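Glyoxalase family protein (Listeria monocytogenes, PDB 2P7M) catalyses the hydration of the antibiotic fosfomycin, thereby conferring resistance to it, and probably uses a manganese ion as cofactor. Local coordinates at the interface of chains A and B. Sequence-based numbering; all coordinates share one arbitrary frame. Chains: chain A/B, Glyoxalase family protein.

The interface of chains A and B. Residues chain A 26, 72-74, 119; chain B 2-6.
A:Gln73 and B:Gly4 pair as an antiparallel beta bridge, continued by A:Phe72 with B:Leu5, so that the end of strand 69-73 of chain A runs against the start of strand 4-12 of chain B. Two backbone hydrogen bonds support this pairing. A:Gln73 N donates to B:Gly4 O at 2.7 Å, nearly straight at 174°. B:Ser3 N reaches A:Gln73 O at 2.9 Å, more bent at 138°. Both main-chain polar groups of A:Gln73 are thereby used by the partner.

The apolar half of the contact is carried by B:Ile2, which points its two branches at different groups of chain A. CG2, anti to the backbone N, meets A:Phe72 CB at 3.6 Å, touching the root of the side chain and the near side of the ring, at CG and CD2. The other branch, extended beyond CG1, carries the terminal methyl CD1 to the ring edge atom A:Phe26 CD2 at 3.3 Å. A:Ile74 adds its CG2 methyl against B:Ile2 CG1 at 3.9 Å.

On the polar side, A:Gln73 leaves its backbone with CG anti to N and bends at chi2 (90°). This folds the amide over towards the next residue, where NE2 donates to the carbonyl A:Ile74 O at 3.3 Å, with the acceptor close to the amide plane. That long internal bond helps fix the rotation of the amide, and OE1 is bridged by a water to the hydroxyl OG of B:Ser6. The hydroxyl of B:Ser3 lies beside the aliphatic stem of A:Gln73, OG being 3.4 Å from CB.

Strand pairing, a small hydrophobic cluster and a water bridge thus join the two subunits, and the two-fold symmetry repeats the patch with chains exchanged. The pairing probably also helps bring B:His7 of strand 4-12 towards A:His69 of strand 69-73 and A:Glu118 of strand 116-120, the likely manganese ligands.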
ATOM      1  N   PHE A  26      -9.815   8.515   9.522  1.00 32.12           N
ATOM      2  CA  PHE A  26      -8.372   8.616   9.693  1.00 34.18           C
ATOM      3  C   PHE A  26      -7.886   9.966  10.190  1.00 36.24           C
ATOM      4  O   PHE A  26      -6.679  10.184  10.275  1.00 32.74           O
ATOM      5  CB  PHE A  26      -7.655   8.323   8.371  1.00 35.18           C
ATOM      6  CG  PHE A  26      -7.950   6.967   7.794  1.00 37.63           C
ATOM      7  CD1 PHE A  26      -8.857   6.821   6.750  1.00 45.50           C
ATOM      8  CD2 PHE A  26      -7.294   5.839   8.268  1.00 38.52           C
ATOM      9  CE1 PHE A  26      -9.102   5.568   6.185  1.00 35.68           C
ATOM     10  CE2 PHE A  26      -7.532   4.582   7.711  1.00 43.88           C
ATOM     11  CZ  PHE A  26      -8.435   4.445   6.667  1.00 33.17           C
ATOM     12  N   PHE A  72      -2.634   0.157   8.518  1.00 33.19           N
ATOM     13  CA  PHE A  72      -2.130   1.189   9.412  1.00 26.71           C
ATOM     14  C   PHE A  72      -1.978   0.626  10.811  1.00 30.91           C
ATOM     15  O   PHE A  72      -2.621  -0.362  11.170  1.00 29.81           O
ATOM     16  CB  PHE A  72      -3.079   2.389   9.460  1.00 28.71           C
ATOM     17  CG  PHE A  72      -3.193   3.120   8.166  1.00 33.09           C
ATOM     18  CD1 PHE A  72      -4.171   2.769   7.238  1.00 39.75           C
ATOM     19  CD2 PHE A  72      -2.316   4.155   7.859  1.00 37.31           C
ATOM     20  CE1 PHE A  72      -4.270   3.441   6.023  1.00 36.09           C
ATOM     21  CE2 PHE A  72      -2.407   4.832   6.646  1.00 39.39           C
ATOM     22  CZ  PHE A  72      -3.387   4.473   5.727  1.00 38.69           C
ATOM     23  N   GLN A  73      -1.135   1.267  11.606  1.00 30.57           N
ATOM     24  CA  GLN A  73      -0.899   0.815  12.964  1.00 28.89           C
ATOM     25  C   GLN A  73      -1.758   1.528  13.988  1.00 29.32           C
ATOM     26  O   GLN A  73      -1.878   2.750  13.961  1.00 33.05           O
ATOM     27  CB  GLN A  73       0.568   1.032  13.341  1.00 38.58           C
ATOM     28  CG  GLN A  73       0.910   0.578  14.753  1.00 39.87           C
ATOM     29  CD  GLN A  73       1.350  -0.870  14.806  1.00 42.69           C
ATOM     30  OE1 GLN A  73       2.330  -1.243  14.164  1.00 51.75           O
ATOM     31  NE2 GLN A  73       0.632  -1.693  15.570  1.00 38.13           N
ATOM     32  N   ILE A  74      -2.353   0.747  14.883  1.00 33.37           N
ATOM     33  CA  ILE A  74      -3.151   1.279  15.988  1.00 37.55           C
ATOM     34  C   ILE A  74      -2.743   0.440  17.192  1.00 41.94           C
ATOM     35  O   ILE A  74      -2.050  -0.569  17.040  1.00 37.71           O
ATOM     36  CB  ILE A  74      -4.665   1.106  15.776  1.00 39.89           C
ATOM     37  CG1 ILE A  74      -4.985  -0.364  15.507  1.00 37.43           C
ATOM     38  CG2 ILE A  74      -5.143   2.010  14.649  1.00 34.97           C
ATOM     39  CD1 ILE A  74      -6.459  -0.676  15.557  1.00 46.21           C
ATOM     40  N   LEU A 119      -6.532  -2.009   9.977  1.00 28.17           N
ATOM     41  CA  LEU A 119      -6.012  -1.332  11.159  1.00 29.72           C
ATOM     42  C   LEU A 119      -5.465  -2.504  11.964  1.00 26.41           C
ATOM     43  O   LEU A 119      -6.221  -3.323  12.480  1.00 32.27           O
ATOM     44  CB  LEU A 119      -7.115  -0.609  11.935  1.00 28.87           C
ATOM     45  CG  LEU A 119      -7.802   0.537  11.186  1.00 25.06           C
ATOM     46  CD1 LEU A 119      -8.706   1.320  12.153  1.00 29.86           C
ATOM     47  CD2 LEU A 119      -6.765   1.446  10.593  1.00 25.27           C
TER
ATOM     48  N   ILE B   2      -4.158   6.409  15.051  1.00 50.91           N
ATOM     49  CA  ILE B   2      -3.272   5.726  14.110  1.00 41.30           C
ATOM     50  C   ILE B   2      -1.851   6.272  14.213  1.00 44.65           C
ATOM     51  O   ILE B   2      -1.593   7.422  13.859  1.00 41.49           O
ATOM     52  CB  ILE B   2      -3.782   5.904  12.671  1.00 43.47           C
ATOM     53  CG1 ILE B   2      -5.206   5.358  12.572  1.00 38.10           C
ATOM     54  CG2 ILE B   2      -2.862   5.192  11.696  1.00 42.30           C
ATOM     55  CD1 ILE B   2      -5.854   5.585  11.226  1.00 39.00           C
ATOM     56  N   SER B   3      -0.930   5.440  14.692  1.00 41.61           N
ATOM     57  CA  SER B   3       0.457   5.857  14.869  1.00 42.74           C
ATOM     58  C   SER B   3       1.288   5.905  13.594  1.00 40.92           C
ATOM     59  O   SER B   3       2.336   6.551  13.564  1.00 43.12           O
ATOM     60  CB  SER B   3       1.147   4.954  15.891  1.00 40.74           C
ATOM     61  OG  SER B   3       1.268   3.630  15.407  1.00 42.65           O
ATOM     62  N   GLY B   4       0.830   5.224  12.547  1.00 40.71           N
ATOM     63  CA  GLY B   4       1.565   5.224  11.291  1.00 35.64           C
ATOM     64  C   GLY B   4       1.274   4.002  10.435  1.00 36.77           C
ATOM     65  O   GLY B   4       0.271   3.319  10.634  1.00 38.76           O
ATOM     66  N   LEU B   5       2.159   3.724   9.483  1.00 33.60           N
ATOM     67  CA  LEU B   5       2.002   2.580   8.588  1.00 38.51           C
ATOM     68  C   LEU B   5       2.458   1.286   9.250  1.00 33.25           C
ATOM     69  O   LEU B   5       3.531   1.238   9.854  1.00 43.09           O
ATOM     70  CB  LEU B   5       2.820   2.797   7.308  1.00 39.12           C
ATOM     71  CG  LEU B   5       2.826   1.660   6.274  1.00 37.68           C
ATOM     72  CD1 LEU B   5       1.477   1.583   5.590  1.00 39.38           C
ATOM     73  CD2 LEU B   5       3.914   1.908   5.240  1.00 38.51           C
ATOM     74  N   SER B   6       1.647   0.241   9.152  1.00 30.86           N
ATOM     75  CA  SER B   6       2.030  -1.051   9.710  1.00 31.00           C
ATOM     76  C   SER B   6       2.731  -1.847   8.614  1.00 35.18           C
ATOM     77  O   SER B   6       3.874  -2.260   8.779  1.00 36.23           O
ATOM     78  CB  SER B   6       0.818  -1.830  10.208  1.00 35.07           C
ATOM     79  OG  SER B   6       1.210  -3.138  10.596  1.00 36.22           O
TER
HETATM   80  O   HOH W   1       2.813  -3.453  12.843  1.00 35.33           O